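Testis-expressed protein 101 (Mus musculus, PDB 7BPS) plays a role in fertilization by controlling sperm binding to the zona pellucida and sperm migration into the oviduct, probably through the adhesion molecule ADAM3. Local coordinates at residues S14-D17 against R21-N24; L149-G154 against A158-K163; R172-I177 against M183-T188. All coordinates share one frame; numbering follows the deposited sequence.

The chemistry of these contacts in two tandem Ly6/uPAR domains varies from the surface to partly buried sites. Interaction 1 lies at the surface of the first domain, where a glutamate meets a phenylalanine edge and a water completes the link. Interactions 2 and 3 belong to the second domain, are partly buried and share one sheet: strands 143-152 and 183-193 are neighbours in it, and Phe151 CE1 packs 3.6 Å from Val185 CG1. Interaction 2 is a hairpin joined by backbone bonds, whereas interaction 3 ties a loop to a strand through one carboxylate. The centres of interactions 1 and 3 lie about 23 Å apart, on opposite sides of the chain's centre.

Interaction 1 (S14-D17 against R21-N24); sequences SLED and RTFN. With NAG (2-acetamido-2-deoxy-beta-D-glucopyranose), chain C.
At the end of strand 6-16, where the chain turns through the short helix 19-22 in the first Ly6/uPAR domain, Glu16 and Ser14 meet the ring of Phe23. The contact is made at the edge of the ring, near its plane: Glu16 OE1 lies 3.7 Å from Phe23 CD2, and Ser14 OG sits in the ring plane, 3.9 Å from Phe23 CE2. The carboxylate is turned 77° from the ring plane, so the two flat groups stand nearly upright to each other. With CG of Phe23 anti to the backbone N (chi1 -164°), the ring swings back toward the strand after the helix has ended. Ser14 OG also comes to 2.5 Å of Glu16 OE1, shorter than usual for a hydrogen bond and so doubtful in detail. The other oxygen, Glu16 OE2, receives a weak bond from a water at 2.7 Å. That water also bonds Thr22 OG1, whose stronger partner is the backbone Asp18 O just before helix 19-22. Val54 of the adjoining strand 52-61 touches Ser14, Glu16 and Phe23, while Asn24 carries an N-linked glycan through its ND2. The arrangement is a short helical connection leaving the end of strand 6-16 and packed back on that strand of the antiparallel Ly6/uPAR sheet.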
loop_
_atom_site.group_PDB
_atom_site.type_symbol
_atom_site.label_atom_id
_atom_site.label_comp_id
_atom_site.label_asym_id
_atom_site.label_seq_id
_atom_site.Cartn_x
_atom_site.Cartn_y
_atom_site.Cartn_z
ATOM N N SER A 14 2.092 6.360 -7.246
ATOM C CA SER A 14 3.472 6.850 -7.477
ATOM C C SER A 14 4.495 5.868 -6.923
ATOM O O SER A 14 4.160 5.044 -6.024
ATOM C CB SER A 14 3.678 8.213 -6.891
ATOM O OG SER A 14 3.369 8.235 -5.501
ATOM N N LEU A 15 5.690 5.936 -7.503
ATOM C CA LEU A 15 6.931 5.348 -6.953
ATOM C C LEU A 15 7.707 6.472 -6.288
ATOM O O LEU A 15 7.866 7.521 -6.892
ATOM C CB LEU A 15 7.764 4.760 -8.074
ATOM C CG LEU A 15 7.270 3.451 -8.637
ATOM C CD1 LEU A 15 8.147 3.072 -9.829
ATOM C CD2 LEU A 15 7.337 2.391 -7.566
ATOM N N GLU A 16 8.182 6.234 -5.085
ATOM C CA GLU A 16 8.552 7.309 -4.142
ATOM C C GLU A 16 9.904 6.867 -3.557
ATOM O O GLU A 16 10.042 5.661 -3.143
ATOM C CB GLU A 16 7.353 7.403 -3.200
ATOM C CG GLU A 16 6.749 8.765 -3.002
ATOM C CD GLU A 16 6.422 9.636 -4.181
ATOM O OE1 GLU A 16 5.286 9.576 -4.661
ATOM O OE2 GLU A 16 7.265 10.470 -4.502
ATOM N N ASP A 17 10.889 7.755 -3.630
ATOM C CA ASP A 17 12.233 7.557 -3.031
ATOM C C ASP A 17 12.114 7.487 -1.507
ATOM O O ASP A 17 12.560 6.487 -0.921
ATOM C CB ASP A 17 13.186 8.652 -3.513
ATOM C CG ASP A 17 13.596 8.383 -4.937
ATOM O OD1 ASP A 17 13.653 7.188 -5.276
ATOM O OD2 ASP A 17 13.813 9.344 -5.701
ATOM N N ARG A 21 9.437 11.472 4.058
ATOM C CA ARG A 21 9.912 12.885 4.043
ATOM C C ARG A 21 9.049 13.727 3.082
ATOM O O ARG A 21 8.493 14.739 3.524
ATOM C CB ARG A 21 11.387 12.976 3.618
ATOM C CG ARG A 21 12.410 13.123 4.743
ATOM C CD ARG A 21 13.637 13.936 4.325
ATOM N NE ARG A 21 14.417 13.350 3.226
ATOM C CZ ARG A 21 14.491 13.807 1.968
ATOM N NH1 ARG A 21 15.236 13.166 1.079
ATOM N NH2 ARG A 21 13.841 14.896 1.591
ATOM N N THR A 22 8.951 13.320 1.818
ATOM C CA THR A 22 8.671 14.205 0.657
ATOM C C THR A 22 7.177 14.259 0.284
ATOM O O THR A 22 6.781 15.236 -0.369
ATOM C CB THR A 22 9.482 13.719 -0.548
ATOM O OG1 THR A 22 9.026 12.393 -0.849
ATOM C CG2 THR A 22 10.970 13.751 -0.267
ATOM N N PHE A 23 6.380 13.255 0.652
ATOM C CA PHE A 23 5.009 13.051 0.116
ATOM C C PHE A 23 4.070 14.092 0.701
ATOM O O PHE A 23 3.896 14.096 1.928
ATOM C CB PHE A 23 4.477 11.660 0.452
ATOM C CG PHE A 23 3.286 11.249 -0.364
ATOM C CD1 PHE A 23 2.005 11.558 0.051
ATOM C CD2 PHE A 23 3.451 10.530 -1.538
ATOM C CE1 PHE A 23 0.900 11.165 -0.689
ATOM C CE2 PHE A 23 2.346 10.135 -2.280
ATOM C CZ PHE A 23 1.070 10.445 -1.846
ATOM N N ASN A 24 3.516 14.944 -0.156
ATOM C CA ASN A 24 2.472 15.943 0.194
ATOM C C ASN A 24 1.083 15.369 -0.152
ATOM O O ASN A 24 0.745 15.330 -1.346
ATOM C CB ASN A 24 2.715 17.290 -0.502
ATOM C CG ASN A 24 1.814 18.377 0.031
ATOM O OD1 ASN A 24 0.812 18.075 0.674
ATOM N ND2 ASN A 24 2.163 19.635 -0.208
HETATM C C1 NAG C . 1.424 20.783 0.288
HETATM C C2 NAG C . 2.267 21.669 1.241
HETATM C C3 NAG C . 1.374 22.782 1.833
HETATM C C4 NAG C . 0.749 23.578 0.700
HETATM C C5 NAG C . -0.082 22.611 -0.163
HETATM C C6 NAG C . -0.820 23.428 -1.218
HETATM C C7 NAG C . 4.303 20.961 2.546
HETATM C C8 NAG C . 4.810 20.307 3.808
HETATM N N2 NAG C . 2.953 20.941 2.338
HETATM O O3 NAG C . 2.081 23.707 2.668
HETATM O O4 NAG C . -0.016 24.685 1.234
HETATM O O5 NAG C . 0.747 21.559 -0.731
HETATM O O6 NAG C . -1.099 22.647 -2.376
HETATM O O7 NAG C . 5.108 21.496 1.776
HETATM O O HOH W 1 6.806 12.540 -2.848
#

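Interaction 2 (L149-G154 against A158-K163); sequences LEFSGG and ATVQVK
Leu149 and Val160 form the first of two hydrogen-bonded pairs in the antiparallel hairpin of strands 143-152 and 158-163. Each gives its N-H to the other's carbonyl: Leu149 N reaches Val160 O at 2.8 Å, nearly straight at 167°, and Val160 N returns to Leu149 O at 2.9 Å. Both donors lie in the plane of the carbonyl they meet. Phe151 and Ala158 repeat the exchange less evenly. Phe151 N approaches Ala158 O at 2.8 Å with an angle of 171° at the hydrogen, whereas Ala158 N stands 37° above the carbonyl plane of Phe151 O at 3.0 Å. Leu149 O takes a further CA-H···O contact, 3.1 Å long, from CA of Thr159, which faces Glu150 in the intervening non-hydrogen-bonded pair. The outward-facing backbone groups are used too, since Glu150 bonds Lys186 on one flank and Thr159 bonds Gly127 on the other. Leu149, Phe151, Ala158 and Val160 share one face, where the edge of the Phe151 ring brings CE2 to 3.7 Å from Val160 CG2. From that face Leu149 touches Ile45, and Phe151 touches Leu43, both of strand 37-46. The chemistry implies a strand pair held by four backbone hydrogen bonds, with apolar side chains on one face turned toward the first domain.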
loop_
_atom_site.group_PDB
_atom_site.type_symbol
_atom_site.label_atom_id
_atom_site.label_comp_id
_atom_site.label_asym_id
_atom_site.label_seq_id
_atom_site.Cartn_x
_atom_site.Cartn_y
_atom_site.Cartn_z
ATOM N N LEU A 149 -0.481 -7.723 -7.231
ATOM C CA LEU A 149 -1.561 -7.165 -6.406
ATOM C C LEU A 149 -2.494 -6.412 -7.334
ATOM O O LEU A 149 -2.020 -5.513 -8.010
ATOM C CB LEU A 149 -0.986 -6.258 -5.320
ATOM C CG LEU A 149 -0.046 -6.953 -4.337
ATOM C CD1 LEU A 149 0.393 -5.969 -3.269
ATOM C CD2 LEU A 149 -0.682 -8.188 -3.710
ATOM N N GLU A 150 -3.768 -6.794 -7.317
ATOM C CA GLU A 150 -4.867 -6.202 -8.120
ATOM C C GLU A 150 -5.683 -5.312 -7.182
ATOM O O GLU A 150 -6.240 -5.850 -6.210
ATOM C CB GLU A 150 -5.682 -7.381 -8.653
ATOM C CG GLU A 150 -6.265 -7.196 -10.006
ATOM C CD GLU A 150 -5.166 -7.132 -11.035
ATOM O OE1 GLU A 150 -4.346 -8.112 -11.120
ATOM O OE2 GLU A 150 -5.129 -6.083 -11.740
ATOM N N PHE A 151 -5.714 -4.005 -7.401
ATOM C CA PHE A 151 -6.535 -3.056 -6.609
ATOM C C PHE A 151 -7.709 -2.539 -7.441
ATOM O O PHE A 151 -7.535 -2.282 -8.643
ATOM C CB PHE A 151 -5.686 -1.901 -6.106
ATOM C CG PHE A 151 -4.574 -2.344 -5.198
ATOM C CD1 PHE A 151 -4.792 -2.478 -3.845
ATOM C CD2 PHE A 151 -3.314 -2.602 -5.706
ATOM C CE1 PHE A 151 -3.751 -2.846 -3.011
ATOM C CE2 PHE A 151 -2.274 -2.955 -4.865
ATOM C CZ PHE A 151 -2.494 -3.089 -3.526
ATOM N N SER A 152 -8.878 -2.431 -6.812
ATOM C CA SER A 152 -10.133 -1.986 -7.471
ATOM C C SER A 152 -10.972 -1.205 -6.473
ATOM O O SER A 152 -10.762 -1.337 -5.278
ATOM C CB SER A 152 -10.900 -3.123 -8.119
ATOM O OG SER A 152 -11.079 -4.170 -7.204
ATOM N N GLY A 153 -11.822 -0.325 -6.983
ATOM C CA GLY A 153 -12.692 0.527 -6.160
ATOM C C GLY A 153 -12.009 1.840 -5.886
ATOM O O GLY A 153 -10.780 1.912 -6.072
ATOM N N GLY A 154 -12.810 2.836 -5.510
ATOM C CA GLY A 154 -12.363 4.117 -4.950
ATOM C C GLY A 154 -11.663 4.963 -5.976
ATOM O O GLY A 154 -10.998 5.914 -5.542
ATOM N N ALA A 158 -5.622 -0.508 -10.106
ATOM C CA ALA A 158 -4.162 -0.598 -10.312
ATOM C C ALA A 158 -3.672 -2.040 -10.167
ATOM O O ALA A 158 -4.378 -2.828 -9.532
ATOM C CB ALA A 158 -3.506 0.308 -9.304
ATOM N N THR A 159 -2.519 -2.377 -10.742
ATOM C CA THR A 159 -1.735 -3.594 -10.417
ATOM C C THR A 159 -0.326 -3.184 -9.954
ATOM O O THR A 159 0.267 -2.220 -10.514
ATOM C CB THR A 159 -1.407 -4.545 -11.577
ATOM O OG1 THR A 159 -1.392 -3.866 -12.827
ATOM C CG2 THR A 159 -2.312 -5.733 -11.662
ATOM N N VAL A 160 0.209 -3.972 -9.039
ATOM C CA VAL A 160 1.570 -3.824 -8.488
ATOM C C VAL A 160 2.243 -5.179 -8.629
ATOM O O VAL A 160 1.672 -6.188 -8.143
ATOM C CB VAL A 160 1.530 -3.329 -7.041
ATOM C CG1 VAL A 160 2.940 -3.126 -6.511
ATOM C CG2 VAL A 160 0.707 -2.053 -6.913
ATOM N N GLN A 161 3.374 -5.207 -9.324
ATOM C CA GLN A 161 4.245 -6.398 -9.340
ATOM C C GLN A 161 5.296 -6.239 -8.226
ATOM O O GLN A 161 5.886 -5.124 -8.096
ATOM C CB GLN A 161 4.856 -6.570 -10.718
ATOM C CG GLN A 161 5.770 -7.772 -10.764
ATOM C CD GLN A 161 5.995 -8.285 -12.160
ATOM O OE1 GLN A 161 5.831 -9.473 -12.407
ATOM N NE2 GLN A 161 6.380 -7.405 -13.060
ATOM N N VAL A 162 5.474 -7.304 -7.437
ATOM C CA VAL A 162 6.375 -7.328 -6.256
ATOM C C VAL A 162 7.147 -8.644 -6.275
ATOM O O VAL A 162 6.503 -9.739 -6.217
ATOM C CB VAL A 162 5.599 -7.175 -4.942
ATOM C CG1 VAL A 162 6.565 -7.099 -3.766
ATOM C CG2 VAL A 162 4.686 -5.976 -4.947
ATOM N N LYS A 163 8.475 -8.548 -6.332
ATOM C CA LYS A 163 9.374 -9.731 -6.205
ATOM C C LYS A 163 10.405 -9.461 -5.122
ATOM O O LYS A 163 10.862 -8.303 -5.034
ATOM C CB LYS A 163 10.083 -10.023 -7.528
ATOM C CG LYS A 163 9.145 -10.230 -8.710
ATOM C CD LYS A 163 9.865 -10.547 -9.977
ATOM C CE LYS A 163 8.923 -10.758 -11.138
ATOM N NZ LYS A 163 9.650 -11.447 -12.219
#

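Interaction 3 (R172-I177 against M183-T188); sequences RLMAMI and MTVKET
A loop of two overlapping β-turns, type I from Arg172 to Ala175 and type I' from Met174 to Ile177, is gripped by the carboxylate of Glu187 on strand 183-193. The glutamate chain runs out fully extended, which carries its oxygens across to the backbone of the first turn. Glu187 OE2 accepts a hydrogen bond from Leu173 N at 2.8 Å through its syn lone pair, although the bond is bent, 141° at the hydrogen. Glu187 OE1 takes one from Met174 N, also at 2.8 Å and straighter at 164°, from the syn side but 21° out of the carboxylate plane. A water gives OE1 another bond and accepts one from Met176 N at 2.8 Å, extending the grip into the second turn. Tyr145 OH bonds OE2, so both oxygens have two partners and the rotation of the carboxylate is fixed. Such a set of donors would probably stabilise its negative charge. Beyond this polar patch, the bent side chain of Met174 crosses Val185 at about a right angle, with Met174 CG 4.0 Å from Val185 CG1. The loop thus packs on strand 183-193, where Val185 also meets Val180 of strand 179-180, while Met174 touches Val180 as well as Leu43 of strand 37-46 and Tyr73, both of which belong to the first domain.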
loop_
_atom_site.group_PDB
_atom_site.type_symbol
_atom_site.label_atom_id
_atom_site.label_comp_id
_atom_site.label_asym_id
_atom_site.label_seq_id
_atom_site.Cartn_x
_atom_site.Cartn_y
_atom_site.Cartn_z
ATOM N N ARG A 172 1.028 -14.221 0.667
ATOM C CA ARG A 172 0.449 -13.508 1.844
ATOM C C ARG A 172 1.210 -12.212 2.122
ATOM O O ARG A 172 1.301 -11.797 3.292
ATOM C CB ARG A 172 0.438 -14.463 3.041
ATOM C CG ARG A 172 -0.463 -15.665 2.827
ATOM C CD ARG A 172 -0.927 -16.309 4.129
ATOM N NE ARG A 172 -0.160 -17.524 4.338
ATOM C CZ ARG A 172 -0.636 -18.759 4.305
ATOM N NH1 ARG A 172 -1.923 -18.974 4.136
ATOM N NH2 ARG A 172 0.184 -19.776 4.484
ATOM N N LEU A 173 1.719 -11.572 1.072
ATOM C CA LEU A 173 2.239 -10.190 1.158
ATOM C C LEU A 173 1.169 -9.315 1.823
ATOM O O LEU A 173 1.527 -8.506 2.707
ATOM C CB LEU A 173 2.607 -9.684 -0.242
ATOM C CG LEU A 173 3.107 -8.238 -0.300
ATOM C CD1 LEU A 173 4.296 -8.026 0.633
ATOM C CD2 LEU A 173 3.470 -7.841 -1.713
ATOM N N MET A 174 -0.097 -9.458 1.422
ATOM C CA MET A 174 -1.176 -8.595 1.959
ATOM C C MET A 174 -1.908 -9.330 3.099
ATOM O O MET A 174 -3.025 -8.929 3.461
ATOM C CB MET A 174 -2.133 -8.166 0.845
ATOM C CG MET A 174 -1.545 -7.142 -0.079
ATOM S SD MET A 174 -0.973 -5.661 0.803
ATOM C CE MET A 174 -2.527 -4.938 1.315
ATOM N N ALA A 175 -1.267 -10.341 3.688
ATOM C CA ALA A 175 -1.721 -11.062 4.898
ATOM C C ALA A 175 -3.177 -11.519 4.763
ATOM O O ALA A 175 -3.831 -11.614 5.776
ATOM C CB ALA A 175 -1.515 -10.190 6.104
ATOM N N MET A 176 -3.638 -11.848 3.555
ATOM C CA MET A 176 -4.977 -12.449 3.332
ATOM C C MET A 176 -6.045 -11.430 3.713
ATOM O O MET A 176 -7.191 -11.856 3.967
ATOM C CB MET A 176 -5.161 -13.730 4.159
ATOM C CG MET A 176 -4.137 -14.818 3.802
ATOM S SD MET A 176 -4.446 -16.359 4.697
ATOM C CE MET A 176 -5.704 -17.052 3.621
ATOM N N ILE A 177 -5.694 -10.144 3.740
ATOM C CA ILE A 177 -6.693 -9.048 3.927
ATOM C C ILE A 177 -7.159 -8.578 2.537
ATOM O O ILE A 177 -6.304 -8.292 1.712
ATOM C CB ILE A 177 -6.114 -7.936 4.821
ATOM C CG1 ILE A 177 -5.885 -8.487 6.238
ATOM C CG2 ILE A 177 -7.030 -6.711 4.807
ATOM C CD1 ILE A 177 -4.995 -7.666 7.131
ATOM N N MET A 183 -10.516 0.468 -1.106
ATOM C CA MET A 183 -9.890 -0.392 -2.143
ATOM C C MET A 183 -10.106 -1.859 -1.781
ATOM O O MET A 183 -10.064 -2.190 -0.603
ATOM C CB MET A 183 -8.384 -0.147 -2.267
ATOM C CG MET A 183 -8.004 1.236 -2.733
ATOM S SD MET A 183 -6.209 1.384 -2.880
ATOM C CE MET A 183 -5.795 2.204 -1.343
ATOM N N THR A 184 -10.307 -2.697 -2.791
ATOM C CA THR A 184 -10.310 -4.176 -2.707
ATOM C C THR A 184 -8.965 -4.659 -3.250
ATOM O O THR A 184 -8.468 -4.010 -4.207
ATOM C CB THR A 184 -11.530 -4.687 -3.483
ATOM O OG1 THR A 184 -12.649 -4.168 -2.769
ATOM C CG2 THR A 184 -11.611 -6.189 -3.598
ATOM N N VAL A 185 -8.445 -5.762 -2.704
ATOM C CA VAL A 185 -7.121 -6.364 -3.038
ATOM C C VAL A 185 -7.312 -7.818 -3.390
ATOM O O VAL A 185 -7.840 -8.536 -2.538
ATOM C CB VAL A 185 -6.100 -6.332 -1.873
ATOM C CG1 VAL A 185 -4.688 -6.246 -2.427
ATOM C CG2 VAL A 185 -6.369 -5.217 -0.889
ATOM N N LYS A 186 -6.755 -8.232 -4.519
ATOM C CA LYS A 186 -6.530 -9.654 -4.880
ATOM C C LYS A 186 -5.020 -9.861 -4.978
ATOM O O LYS A 186 -4.337 -8.987 -5.527
ATOM C CB LYS A 186 -7.240 -10.020 -6.186
ATOM C CG LYS A 186 -8.768 -10.074 -6.093
ATOM C CD LYS A 186 -9.441 -11.122 -7.001
ATOM C CE LYS A 186 -10.910 -10.847 -7.273
ATOM N NZ LYS A 186 -11.086 -9.750 -8.257
ATOM N N GLU A 187 -4.517 -10.963 -4.446
ATOM C CA GLU A 187 -3.076 -11.286 -4.457
ATOM C C GLU A 187 -2.943 -12.633 -5.154
ATOM O O GLU A 187 -3.658 -13.545 -4.777
ATOM C CB GLU A 187 -2.492 -11.306 -3.034
ATOM C CG GLU A 187 -1.043 -11.791 -2.993
ATOM C CD GLU A 187 -0.319 -11.636 -1.662
ATOM O OE1 GLU A 187 -0.887 -11.028 -0.739
ATOM O OE2 GLU A 187 0.824 -12.131 -1.554
ATOM N N THR A 188 -2.033 -12.748 -6.112
ATOM C CA THR A 188 -1.638 -14.037 -6.726
ATOM C C THR A 188 -0.113 -14.047 -6.669
ATOM O O THR A 188 0.481 -12.938 -6.669
ATOM C CB THR A 188 -2.254 -14.192 -8.132
ATOM O OG1 THR A 188 -1.856 -13.060 -8.893
ATOM C CG2 THR A 188 -3.772 -14.217 -8.138
HETATM O O HOH W 2 -2.995 -11.867 0.853
#